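Long-range contacts in VIN1 (Oscarella pearsei, PDB 6BFI), which probably binds actin filaments and may take part in adhesion between cells, as a member of the vinculin and alpha-catenin family: residues 203-208 and 232-237; 210-215 and 225-230; 382-387 and 474-479; 389-394 and 457-462; 443-448 and 480-485. All blocks are in the same frame, centred on the assembly; numbering follows the deposited sequence.

Contact 1 (203-208 and 232-237)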
# COMPACT_ATOMS: atom_id res chain seq x y z
N PRO A 203 10.59 0.01 -26.59
CA PRO A 203 10.14 -0.50 -27.90
C PRO A 203 8.81 0.09 -28.34
O PRO A 203 8.55 0.18 -29.55
CB PRO A 203 10.04 -2.01 -27.68
CG PRO A 203 9.78 -2.16 -26.23
CD PRO A 203 10.56 -1.06 -25.57
N ILE A 204 7.96 0.50 -27.40
CA ILE A 204 6.74 1.21 -27.77
C ILE A 204 7.08 2.52 -28.45
O ILE A 204 6.46 2.90 -29.45
CB ILE A 204 5.85 1.43 -26.53
CG1 ILE A 204 5.80 0.17 -25.67
CG2 ILE A 204 4.45 1.86 -26.94
CD1 ILE A 204 5.36 -1.06 -26.40
N LEU A 205 8.08 3.23 -27.92
CA LEU A 205 8.51 4.49 -28.52
C LEU A 205 9.02 4.27 -29.94
O LEU A 205 8.57 4.93 -30.88
CB LEU A 205 9.58 5.14 -27.65
CG LEU A 205 10.21 6.40 -28.24
CD1 LEU A 205 9.13 7.42 -28.59
CD2 LEU A 205 11.22 7.00 -27.27
N ILE A 206 9.96 3.33 -30.11
CA ILE A 206 10.50 3.13 -31.46
C ILE A 206 9.41 2.66 -32.41
O ILE A 206 9.42 3.02 -33.60
CB ILE A 206 11.70 2.17 -31.44
CG1 ILE A 206 11.26 0.74 -31.11
CG2 ILE A 206 12.76 2.64 -30.45
CD1 ILE A 206 12.34 -0.30 -31.33
N SER A 207 8.44 1.90 -31.91
CA SER A 207 7.34 1.45 -32.76
C SER A 207 6.49 2.63 -33.22
O SER A 207 6.22 2.79 -34.42
CB SER A 207 6.49 0.42 -32.02
OG SER A 207 5.44 -0.06 -32.84
N SER A 208 6.06 3.48 -32.28
CA SER A 208 5.26 4.65 -32.63
C SER A 208 6.00 5.55 -33.62
O SER A 208 5.40 6.07 -34.57
CB SER A 208 4.89 5.43 -31.37
OG SER A 208 6.05 5.85 -30.67
N ASP A 232 4.40 11.14 -28.96
CA ASP A 232 4.68 12.11 -27.90
C ASP A 232 4.12 11.67 -26.56
O ASP A 232 4.63 12.06 -25.51
CB ASP A 232 4.12 13.48 -28.29
CG ASP A 232 4.73 14.01 -29.58
OD1 ASP A 232 5.79 13.50 -29.99
OD2 ASP A 232 4.14 14.94 -30.18
N TYR A 233 3.06 10.86 -26.58
CA TYR A 233 2.56 10.27 -25.34
C TYR A 233 3.59 9.34 -24.73
O TYR A 233 3.84 9.38 -23.52
CB TYR A 233 1.25 9.53 -25.60
CG TYR A 233 0.83 8.60 -24.48
CD1 TYR A 233 0.13 9.08 -23.38
CD2 TYR A 233 1.12 7.24 -24.53
CE1 TYR A 233 -0.25 8.24 -22.35
CE2 TYR A 233 0.74 6.39 -23.51
CZ TYR A 233 0.05 6.89 -22.42
OH TYR A 233 -0.33 6.05 -21.40
N VAL A 234 4.22 8.49 -25.56
CA VAL A 234 5.24 7.60 -25.03
C VAL A 234 6.46 8.40 -24.57
O VAL A 234 7.08 8.09 -23.54
CB VAL A 234 5.62 6.53 -26.07
CG1 VAL A 234 6.66 5.58 -25.51
CG2 VAL A 234 4.37 5.77 -26.51
N ILE A 235 6.82 9.45 -25.32
CA ILE A 235 7.93 10.31 -24.91
C ILE A 235 7.65 10.94 -23.56
O ILE A 235 8.55 11.06 -22.72
CB ILE A 235 8.21 11.37 -25.99
CG1 ILE A 235 8.53 10.71 -27.33
CG2 ILE A 235 9.36 12.27 -25.56
CD1 ILE A 235 8.71 11.69 -28.47
N GLN A 236 6.41 11.36 -23.33
CA GLN A 236 6.08 12.00 -22.06
C GLN A 236 6.05 10.98 -20.92
O GLN A 236 6.46 11.29 -19.80
CB GLN A 236 4.74 12.73 -22.15
CG GLN A 236 4.87 14.25 -22.21
CD GLN A 236 5.49 14.83 -20.95
OE1 GLN A 236 5.48 14.21 -19.89
NE2 GLN A 236 6.05 16.04 -21.06
N LYS A 237 5.57 9.76 -21.19
CA LYS A 237 5.61 8.73 -20.16
C LYS A 237 7.04 8.43 -19.74
O LYS A 237 7.35 8.34 -18.54
CB LYS A 237 4.90 7.46 -20.65
CG LYS A 237 4.91 6.33 -19.64
CD LYS A 237 4.06 5.15 -20.07
CE LYS A 237 2.57 5.44 -19.95
NZ LYS A 237 1.73 4.24 -20.24
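L205 and V234 meet where two neighbouring helices come closest, and L205 is the side chain to follow outward. Its CB already lies against V234 CG1 at 3.6 Å, and that same methyl also sits near the backbone N of L205, so it is pressed onto the surface of the first helix rather than onto a side-chain tip. CG stands anti to the backbone N (chi1 174°); from there L205 CD1 reaches I235 CG1 at 3.6 Å, with the two chains crossing obliquely. Beyond these two residues L205 also rests on L238, one turn further along.

The helices, 185-215 and 224-249, are successive in the chain and run nearly antiparallel, the axes of the two segments approaching to 9.1 Å at 156°, within the all-helical architecture of the vinculin family. V234 divides its two methyls between adjacent residues of the first helix. While CG1 takes L205, V234 CG2 turns to I204 and meets I204 CG2 at 3.9 Å, the two side chains crossing at about a right angle. S208 approaches the same V234 methyl more distantly, and its hydroxyl is occupied within its own helix: S208 OG donates a hydrogen bond to L205 O at 2.7 Å, at 118° to the C=O bond and tilted out of the carbonyl plane. That bond satisfies a buried polar group without any help from the second helix. Y471 of helix 466-493 touches S208 and V234, and K149 touches I235.

Contact 2 (210-215 and 225-230)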
# COMPACT_ATOMS: atom_id res chain seq x y z
N ARG A 210 8.10 4.50 -35.79
CA ARG A 210 8.01 3.80 -37.07
C ARG A 210 6.69 4.09 -37.77
O ARG A 210 6.67 4.37 -38.98
CB ARG A 210 8.19 2.30 -36.85
CG ARG A 210 8.52 1.50 -38.10
CD ARG A 210 9.52 0.40 -37.77
NE ARG A 210 10.83 0.95 -37.43
CZ ARG A 210 11.75 0.31 -36.71
NH1 ARG A 210 11.50 -0.90 -36.24
NH2 ARG A 210 12.91 0.89 -36.46
N VAL A 211 5.57 4.07 -37.03
CA VAL A 211 4.30 4.38 -37.69
C VAL A 211 4.28 5.83 -38.16
O VAL A 211 3.67 6.14 -39.19
CB VAL A 211 3.09 4.05 -36.79
CG1 VAL A 211 3.47 3.15 -35.62
CG2 VAL A 211 2.39 5.32 -36.30
N CYS A 212 4.94 6.74 -37.43
CA CYS A 212 5.01 8.12 -37.91
C CYS A 212 5.78 8.21 -39.22
O CYS A 212 5.35 8.90 -40.16
CB CYS A 212 5.65 9.01 -36.84
SG CYS A 212 4.64 9.24 -35.35
N CYS A 213 6.91 7.51 -39.31
CA CYS A 213 7.70 7.52 -40.54
C CYS A 213 6.92 6.92 -41.70
O CYS A 213 7.08 7.36 -42.85
CB CYS A 213 9.01 6.75 -40.34
SG CYS A 213 10.11 7.44 -39.10
N LEU A 214 6.07 5.92 -41.44
CA LEU A 214 5.28 5.37 -42.53
C LEU A 214 4.12 6.28 -42.93
O LEU A 214 3.78 6.35 -44.11
CB LEU A 214 4.75 3.98 -42.16
CG LEU A 214 5.80 2.87 -42.05
CD1 LEU A 214 5.16 1.51 -42.32
CD2 LEU A 214 6.97 3.10 -42.99
N VAL A 215 3.52 7.00 -41.97
CA VAL A 215 2.38 7.85 -42.30
C VAL A 215 2.77 9.25 -42.76
O VAL A 215 1.89 10.03 -43.15
CB VAL A 215 1.40 8.01 -41.11
CG1 VAL A 215 0.92 6.65 -40.63
CG2 VAL A 215 2.05 8.80 -39.98
N LYS A 225 -1.64 13.65 -37.02
CA LYS A 225 -1.82 14.24 -35.70
C LYS A 225 -1.93 13.16 -34.62
O LYS A 225 -1.36 13.30 -33.53
CB LYS A 225 -3.05 15.14 -35.68
CG LYS A 225 -2.74 16.62 -35.88
CD LYS A 225 -4.01 17.39 -36.22
CE LYS A 225 -5.14 17.07 -35.26
NZ LYS A 225 -6.43 17.68 -35.70
N ASP A 226 -2.65 12.08 -34.91
CA ASP A 226 -2.86 11.04 -33.90
C ASP A 226 -1.64 10.15 -33.73
O ASP A 226 -1.35 9.71 -32.61
CB ASP A 226 -4.09 10.21 -34.25
CG ASP A 226 -5.37 11.01 -34.23
OD1 ASP A 226 -5.57 11.78 -33.26
OD2 ASP A 226 -6.17 10.90 -35.17
N ALA A 227 -0.91 9.88 -34.82
CA ALA A 227 0.34 9.14 -34.69
C ALA A 227 1.36 9.94 -33.90
O ALA A 227 2.03 9.41 -33.00
CB ALA A 227 0.89 8.80 -36.08
N ALA A 228 1.48 11.24 -34.21
CA ALA A 228 2.34 12.12 -33.42
C ALA A 228 1.89 12.16 -31.97
O ALA A 228 2.72 12.22 -31.06
CB ALA A 228 2.35 13.52 -34.03
N PHE A 229 0.57 12.12 -31.74
CA PHE A 229 0.07 12.09 -30.37
C PHE A 229 0.53 10.83 -29.65
O PHE A 229 0.93 10.89 -28.49
CB PHE A 229 -1.46 12.19 -30.35
CG PHE A 229 -2.05 12.10 -28.97
CD1 PHE A 229 -2.44 10.88 -28.44
CD2 PHE A 229 -2.22 13.25 -28.20
CE1 PHE A 229 -2.98 10.80 -27.17
CE2 PHE A 229 -2.76 13.17 -26.93
CZ PHE A 229 -3.14 11.95 -26.42
N GLY A 230 0.45 9.68 -30.32
CA GLY A 230 0.91 8.45 -29.69
C GLY A 230 2.39 8.51 -29.34
O GLY A 230 2.79 8.25 -28.20
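V211 lays its CG2 methyl against A227 CB, 3.8 Å away, and A227 is the residue around which everything else here is grouped. The alanine methyl points toward the other helix and enters a shallow hollow walled by three residues spaced along it. V211 forms one wall and C212 the next, its SG standing 3.8 Å from A227 CB. One turn after V211, V215 CG2 stands 4.1 Å from A227 CB.

C212 does more than fill space beside the methyl. Its sulphur is beside the backbone N of its own residue (chi1 -68°) and comes over the peptide that joins A227 to A228, C212 SG lying 3.5 Å from A227 O and 3.9 Å from A228 N. This is van der Waals contact of a polarisable sulphur with a peptide group. With so small a residue at the centre, the backbones can close in: C212 and A227 have their CA atoms 5.8 Å apart, and the axes of the two segments pass at 9.2 Å.

Other helices add to the cover: V458 of helix 452-460 packs on A227, and Y471 of helix 466-493 on V211, leaving the alanine methyl buried. The angle of 161° between the axes, and the short connection between the end of helix 185-215 and the start of helix 224-249, make this the closed end of an antiparallel alpha-alpha hairpin within the all-helical vinculin fold.

Contact 3 (382-387 and 474-479)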
# COMPACT_ATOMS: atom_id res chain seq x y z
N PRO A 382 -15.34 -4.11 -25.53
CA PRO A 382 -15.44 -2.81 -26.24
C PRO A 382 -14.17 -2.41 -26.98
O PRO A 382 -14.27 -1.85 -28.08
CB PRO A 382 -15.77 -1.83 -25.11
CG PRO A 382 -16.47 -2.67 -24.09
CD PRO A 382 -15.78 -4.00 -24.13
N ILE A 383 -12.99 -2.66 -26.42
CA ILE A 383 -11.77 -2.27 -27.12
C ILE A 383 -11.54 -3.17 -28.33
O ILE A 383 -10.97 -2.73 -29.34
CB ILE A 383 -10.55 -2.28 -26.18
CG1 ILE A 383 -9.36 -1.58 -26.84
CG2 ILE A 383 -10.17 -3.70 -25.79
CD1 ILE A 383 -8.11 -1.53 -25.98
N LYS A 384 -11.99 -4.43 -28.27
CA LYS A 384 -11.93 -5.29 -29.44
C LYS A 384 -12.87 -4.80 -30.52
O LYS A 384 -12.52 -4.80 -31.71
CB LYS A 384 -12.26 -6.73 -29.05
CG LYS A 384 -12.18 -7.72 -30.20
CD LYS A 384 -10.79 -7.73 -30.81
CE LYS A 384 -10.70 -8.73 -31.96
NZ LYS A 384 -9.35 -8.73 -32.57
N ALA A 385 -14.07 -4.36 -30.13
CA ALA A 385 -15.00 -3.77 -31.09
C ALA A 385 -14.42 -2.50 -31.71
O ALA A 385 -14.65 -2.23 -32.90
CB ALA A 385 -16.34 -3.48 -30.42
N LEU A 386 -13.66 -1.72 -30.94
CA LEU A 386 -13.02 -0.53 -31.49
C LEU A 386 -11.93 -0.91 -32.48
O LEU A 386 -11.83 -0.31 -33.56
CB LEU A 386 -12.46 0.34 -30.37
CG LEU A 386 -11.65 1.55 -30.83
CD1 LEU A 386 -12.53 2.55 -31.56
CD2 LEU A 386 -10.96 2.21 -29.65
N GLU A 387 -11.10 -1.90 -32.14
CA GLU A 387 -10.05 -2.32 -33.06
C GLU A 387 -10.64 -2.87 -34.36
O GLU A 387 -10.12 -2.59 -35.45
CB GLU A 387 -9.15 -3.37 -32.40
CG GLU A 387 -7.91 -3.72 -33.22
CD GLU A 387 -7.23 -4.99 -32.76
OE1 GLU A 387 -7.94 -5.98 -32.47
OE2 GLU A 387 -5.99 -5.00 -32.68
N THR A 474 -0.41 -3.49 -30.08
CA THR A 474 0.43 -3.37 -28.89
C THR A 474 -0.25 -2.51 -27.82
O THR A 474 -0.29 -2.88 -26.64
CB THR A 474 1.79 -2.77 -29.27
OG1 THR A 474 2.45 -3.63 -30.20
CG2 THR A 474 2.65 -2.62 -28.04
N VAL A 475 -0.78 -1.36 -28.23
CA VAL A 475 -1.50 -0.50 -27.28
C VAL A 475 -2.70 -1.24 -26.71
O VAL A 475 -3.01 -1.12 -25.52
CB VAL A 475 -1.91 0.82 -27.96
CG1 VAL A 475 -2.72 1.68 -27.00
CG2 VAL A 475 -0.68 1.57 -28.44
N LYS A 476 -3.39 -2.02 -27.55
CA LYS A 476 -4.51 -2.82 -27.07
C LYS A 476 -4.07 -3.78 -25.98
O LYS A 476 -4.77 -3.94 -24.97
CB LYS A 476 -5.15 -3.59 -28.23
CG LYS A 476 -6.41 -4.34 -27.85
CD LYS A 476 -6.95 -5.18 -29.01
CE LYS A 476 -6.07 -6.38 -29.29
NZ LYS A 476 -6.72 -7.34 -30.22
N GLU A 477 -2.92 -4.43 -26.15
CA GLU A 477 -2.45 -5.37 -25.14
C GLU A 477 -1.98 -4.66 -23.88
O GLU A 477 -2.08 -5.22 -22.78
CB GLU A 477 -1.34 -6.25 -25.71
CG GLU A 477 -1.81 -7.13 -26.86
CD GLU A 477 -0.67 -7.87 -27.53
OE1 GLU A 477 -0.64 -9.12 -27.47
OE2 GLU A 477 0.21 -7.20 -28.12
N LYS A 478 -1.47 -3.43 -24.00
CA LYS A 478 -1.15 -2.66 -22.80
C LYS A 478 -2.41 -2.32 -22.02
O LYS A 478 -2.45 -2.46 -20.79
CB LYS A 478 -0.38 -1.39 -23.16
CG LYS A 478 1.02 -1.66 -23.67
CD LYS A 478 1.83 -2.41 -22.63
CE LYS A 478 3.06 -3.05 -23.25
NZ LYS A 478 3.84 -3.82 -22.24
N TRP A 479 -3.46 -1.88 -22.73
CA TRP A 479 -4.72 -1.58 -22.05
C TRP A 479 -5.30 -2.83 -21.41
O TRP A 479 -5.79 -2.78 -20.27
CB TRP A 479 -5.72 -0.97 -23.04
CG TRP A 479 -6.99 -0.50 -22.37
CD1 TRP A 479 -7.28 0.78 -21.99
CD2 TRP A 479 -8.12 -1.30 -22.01
NE1 TRP A 479 -8.53 0.82 -21.41
CE2 TRP A 479 -9.07 -0.44 -21.41
CE3 TRP A 479 -8.43 -2.66 -22.13
CZ2 TRP A 479 -10.29 -0.89 -20.94
CZ3 TRP A 479 -9.65 -3.10 -21.65
CH2 TRP A 479 -10.57 -2.22 -21.06
O HOH W 1 -5.04 -7.58 -32.77
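E387 OE1 is gripped by two lysines, one from across the contact and one from its own helix. K476 NZ donates to E387 OE1 at 2.9 Å from the syn side, 34° out of the carboxylate plane. K384 NZ, one turn back, meets E387 OE1 at 3.1 Å, nearly in line with the C-O bond. The other oxygen, E387 OE2, accepts from a water at 2.8 Å, and that water in turn accepts a hydrogen bond from K476 NZ, closing a small ring.

K476 leaves its helix extended and bends at chi3 (72°), with CD and CE both lying against the carboxylate. Before the bend K476 CG lies 3.8 Å from I383 CD1. That isoleucine methyl also touches W479 CB, so an apolar layer sits beside the charged one; V452 of helix 452-460 covers both I383 and W479.

An alanine in place of E387 would probably leave the two ammonium groups facing each other without the carboxylate they share, and the water without one anchor. With K384 NZ and K476 NZ only 3.8 Å apart, the shared negative charge is likely to be what makes their closeness tolerable, joining the antiparallel helices 381-390 and 466-493 electrostatically.

Contact 4 (389-394 and 457-462)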
# COMPACT_ATOMS: atom_id res chain seq x y z
N ALA A 389 -13.51 -1.97 -35.56
CA ALA A 389 -14.06 -0.82 -36.26
C ALA A 389 -12.98 -0.07 -37.03
O ALA A 389 -13.23 0.42 -38.14
CB ALA A 389 -14.76 0.12 -35.27
N ALA A 390 -11.78 0.01 -36.46
CA ALA A 390 -10.67 0.65 -37.17
C ALA A 390 -10.22 -0.17 -38.37
O ALA A 390 -9.74 0.39 -39.36
CB ALA A 390 -9.50 0.88 -36.22
N LEU A 391 -10.37 -1.49 -38.31
CA LEU A 391 -9.93 -2.39 -39.37
C LEU A 391 -10.97 -2.56 -40.47
O LEU A 391 -10.83 -3.47 -41.29
CB LEU A 391 -9.56 -3.75 -38.79
CG LEU A 391 -8.29 -3.80 -37.94
CD1 LEU A 391 -8.13 -5.18 -37.30
CD2 LEU A 391 -7.07 -3.45 -38.77
N ALA A 392 -12.00 -1.72 -40.50
CA ALA A 392 -13.03 -1.84 -41.53
C ALA A 392 -12.45 -1.50 -42.89
O ALA A 392 -11.61 -0.60 -43.02
CB ALA A 392 -14.21 -0.92 -41.21
N SER A 393 -12.89 -2.23 -43.91
CA SER A 393 -12.39 -1.98 -45.25
C SER A 393 -12.81 -0.59 -45.71
O SER A 393 -13.86 -0.08 -45.30
CB SER A 393 -12.92 -3.04 -46.23
OG SER A 393 -14.20 -2.70 -46.71
N PRO A 394 -12.01 0.06 -46.56
CA PRO A 394 -12.37 1.40 -47.04
C PRO A 394 -13.65 1.43 -47.86
O PRO A 394 -14.19 2.52 -48.10
CB PRO A 394 -11.16 1.82 -47.89
CG PRO A 394 -10.04 0.96 -47.40
CD PRO A 394 -10.66 -0.34 -47.01
N ARG A 457 -7.46 5.34 -34.55
CA ARG A 457 -7.79 6.31 -35.58
C ARG A 457 -6.70 6.42 -36.64
O ARG A 457 -7.00 6.71 -37.80
CB ARG A 457 -8.05 7.69 -34.95
CG ARG A 457 -8.91 8.60 -35.81
CD ARG A 457 -9.16 9.95 -35.14
NE ARG A 457 -9.92 9.82 -33.90
CZ ARG A 457 -11.24 9.88 -33.83
NH1 ARG A 457 -11.96 10.05 -34.93
NH2 ARG A 457 -11.85 9.75 -32.66
N VAL A 458 -5.44 6.18 -36.26
CA VAL A 458 -4.39 6.09 -37.27
C VAL A 458 -4.61 4.88 -38.16
O VAL A 458 -4.43 4.95 -39.38
CB VAL A 458 -3.00 6.05 -36.61
CG1 VAL A 458 -1.91 5.85 -37.67
CG2 VAL A 458 -2.74 7.32 -35.82
N VAL A 459 -4.99 3.74 -37.56
CA VAL A 459 -5.28 2.57 -38.38
C VAL A 459 -6.48 2.82 -39.28
O VAL A 459 -6.48 2.46 -40.46
CB VAL A 459 -5.48 1.33 -37.50
CG1 VAL A 459 -6.04 0.18 -38.33
CG2 VAL A 459 -4.17 0.92 -36.87
N LEU A 460 -7.52 3.47 -38.74
CA LEU A 460 -8.74 3.71 -39.50
C LEU A 460 -8.46 4.48 -40.79
O LEU A 460 -9.07 4.21 -41.83
CB LEU A 460 -9.75 4.46 -38.64
CG LEU A 460 -11.05 4.88 -39.34
CD1 LEU A 460 -11.93 3.67 -39.62
CD2 LEU A 460 -11.79 5.93 -38.53
N GLU A 461 -7.55 5.45 -40.74
CA GLU A 461 -7.25 6.30 -41.88
C GLU A 461 -5.98 5.89 -42.61
O GLU A 461 -5.43 6.69 -43.39
CB GLU A 461 -7.18 7.76 -41.43
CG GLU A 461 -8.54 8.35 -41.08
CD GLU A 461 -8.54 9.10 -39.76
OE1 GLU A 461 -7.48 9.64 -39.38
OE2 GLU A 461 -9.60 9.14 -39.10
N ASN A 462 -5.50 4.67 -42.39
CA ASN A 462 -4.31 4.15 -43.07
C ASN A 462 -4.42 2.64 -43.19
O ASN A 462 -3.66 1.89 -42.58
CB ASN A 462 -3.04 4.54 -42.30
CG ASN A 462 -2.65 5.99 -42.51
OD1 ASN A 462 -2.60 6.47 -43.64
ND2 ASN A 462 -2.39 6.70 -41.42
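A390 and L460 bring two helix ends together, their CA atoms only 4.3 Å apart, where helices 381-390 and 452-460 of the all-helical vinculin fold both end. Nothing bulky stands between the backbones here, because the first helix offers alanines. The small bump of A390 CB settles beside V459 CG1 at 4.1 Å and near L460 CB. L391, the first residue to leave helical geometry, starts out pointing from the partner, yet its branched tip comes back: L391 CD2 rests on V459 CG1 at 3.8 Å. The valine methyl thus touches both the alanine and the leucine.

L460 adds its own contacts. With CG anti to the backbone N (chi1 175°), L460 turns to the end of the first helix, where its CD1 touches A389 O at 3.8 Å. F403 of helix 399-427 packs on both A390 and L460, while R399 NH2 bridges the ends of the two segments, with hydrogen bonds to A392 O and L460 O.

Closest of all is a backbone approach: L460 CA directs its hydrogen at A390 O, 3.5 Å away, with an angle of 154° at the hydrogen.

Contact 5 (443-448 and 480-485)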
# COMPACT_ATOMS: atom_id res chain seq x y z
N ALA A 443 -5.39 5.06 -12.14
CA ALA A 443 -4.81 6.21 -12.83
C ALA A 443 -3.98 5.77 -14.04
O ALA A 443 -4.01 6.43 -15.08
CB ALA A 443 -3.95 7.02 -11.86
N LYS A 444 -3.26 4.66 -13.91
CA LYS A 444 -2.56 4.10 -15.05
C LYS A 444 -3.53 3.68 -16.15
O LYS A 444 -3.28 3.92 -17.34
CB LYS A 444 -1.70 2.91 -14.61
CG LYS A 444 -1.40 1.92 -15.73
CD LYS A 444 -0.25 0.99 -15.37
CE LYS A 444 -0.03 -0.03 -16.47
NZ LYS A 444 1.25 -0.77 -16.31
N LEU A 445 -4.66 3.07 -15.77
CA LEU A 445 -5.63 2.65 -16.77
C LEU A 445 -6.19 3.84 -17.55
O LEU A 445 -6.31 3.78 -18.78
CB LEU A 445 -6.76 1.86 -16.11
CG LEU A 445 -7.80 1.30 -17.09
CD1 LEU A 445 -7.15 0.36 -18.08
CD2 LEU A 445 -8.92 0.59 -16.33
N ARG A 446 -6.53 4.92 -16.85
CA ARG A 446 -6.98 6.12 -17.55
C ARG A 446 -5.89 6.65 -18.48
O ARG A 446 -6.15 6.95 -19.66
CB ARG A 446 -7.39 7.20 -16.54
CG ARG A 446 -8.56 6.83 -15.64
CD ARG A 446 -8.95 8.01 -14.76
NE ARG A 446 -10.27 7.84 -14.16
CZ ARG A 446 -10.48 7.53 -12.88
NH1 ARG A 446 -9.46 7.36 -12.06
NH2 ARG A 446 -11.72 7.41 -12.43
N ASP A 447 -4.66 6.74 -17.97
CA ASP A 447 -3.57 7.31 -18.74
C ASP A 447 -3.34 6.54 -20.04
O ASP A 447 -3.25 7.13 -21.12
CB ASP A 447 -2.29 7.35 -17.90
CG ASP A 447 -1.13 7.98 -18.64
OD1 ASP A 447 -1.13 9.22 -18.81
OD2 ASP A 447 -0.21 7.24 -19.04
N ILE A 448 -3.24 5.21 -19.95
CA ILE A 448 -3.04 4.41 -21.16
C ILE A 448 -4.30 4.43 -22.02
O ILE A 448 -4.22 4.27 -23.25
CB ILE A 448 -2.61 2.98 -20.81
CG1 ILE A 448 -2.22 2.21 -22.08
CG2 ILE A 448 -3.72 2.24 -20.08
CD1 ILE A 448 -1.21 2.94 -22.95
N LEU A 480 -5.26 -3.97 -22.11
CA LEU A 480 -5.79 -5.21 -21.54
C LEU A 480 -4.98 -5.65 -20.33
O LEU A 480 -5.55 -6.18 -19.36
CB LEU A 480 -5.81 -6.31 -22.61
CG LEU A 480 -6.88 -6.20 -23.69
CD1 LEU A 480 -6.76 -7.34 -24.69
CD2 LEU A 480 -8.27 -6.16 -23.06
N GLU A 481 -3.67 -5.45 -20.36
CA GLU A 481 -2.84 -5.81 -19.21
C GLU A 481 -3.19 -4.96 -17.99
O GLU A 481 -3.47 -5.50 -16.91
CB GLU A 481 -1.36 -5.68 -19.56
CG GLU A 481 -0.43 -5.79 -18.36
CD GLU A 481 0.32 -4.50 -18.08
OE1 GLU A 481 0.70 -3.81 -19.05
OE2 GLU A 481 0.53 -4.17 -16.89
N ALA A 482 -3.20 -3.64 -18.16
CA ALA A 482 -3.52 -2.76 -17.04
C ALA A 482 -4.93 -3.04 -16.51
O ALA A 482 -5.14 -3.12 -15.29
CB ALA A 482 -3.39 -1.30 -17.46
N ALA A 483 -5.89 -3.21 -17.41
CA ALA A 483 -7.28 -3.42 -17.00
C ALA A 483 -7.45 -4.76 -16.30
O ALA A 483 -8.23 -4.87 -15.34
CB ALA A 483 -8.20 -3.32 -18.21
N GLU A 484 -6.73 -5.79 -16.75
CA GLU A 484 -6.85 -7.10 -16.12
C GLU A 484 -6.19 -7.12 -14.74
O GLU A 484 -6.72 -7.73 -13.81
CB GLU A 484 -6.25 -8.18 -17.02
CG GLU A 484 -7.18 -8.68 -18.12
CD GLU A 484 -8.24 -9.65 -17.62
OE1 GLU A 484 -8.39 -9.80 -16.39
OE2 GLU A 484 -8.93 -10.25 -18.46
N SER A 485 -5.04 -6.46 -14.59
CA SER A 485 -4.42 -6.40 -13.27
C SER A 485 -5.27 -5.59 -12.30
O SER A 485 -5.47 -6.00 -11.14
CB SER A 485 -3.02 -5.81 -13.38
OG SER A 485 -3.07 -4.45 -13.76
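K444 and E481 both start with CG anti to the backbone N, and what differs is the path afterwards. The lysine (chi1 156°) stays extended all the way, whereas the glutamate bends at chi2 (-115°), bringing CD round toward the other helix. The two chains cross at about a right angle, and K444 NZ ends 3.5 Å from E481 OE2, a long salt bridge between a partly exposed lysine and an exposed glutamate.

On the way out, the lysine uses its carbons as well: K444 CE lies over A482 CB at 3.7 Å. The alanine methyl, aimed at the first helix, also meets L445 CD1 at 4.2 Å and, more loosely, I448 CG2. L445 is the inner partner. Its CD1 reaches past A482 to A483 CB at 3.8 Å, so two small residues in succession receive one leucine methyl. These alanines let the CA atoms of L445 and A482 approach to 5.8 Å. An alanine in place of K444 would probably leave the E481 carboxylate without its mate and the A482 methyl without the CE that packs on it.

Helices 432-449 and 466-493 pass nearly antiparallel, at 157°, and others enclose them. T414 and L417 of helix 399-427 pack on L445, R446 forms a salt bridge with D419 of that helix, and D447 accepts a hydrogen bond from Y233 OH of helix 224-249.

Overall arrangement
Helix 466-493 joins contacts 3 and 5, which touch through W479 and L445, while helices 185-215 and 224-249 carry contacts 1 and 2, with contact 2 nested inside the loop that contact 1 closes. Contact 4 lies inside the loop of contact 3 and shares helix 381-390 with it. Between the two groups, I204 packs on T474, and V458 from contact 4 on A227. All five are mainly buried, but their chemistry differs: contacts 1, 2 and 4 are apolar, with contact 4 also bringing two helix ends together, whereas contacts 3 and 5 add lysine-glutamate salt bridges toward the surface, shared between two lysines and bridged by a water in 3, long in 5.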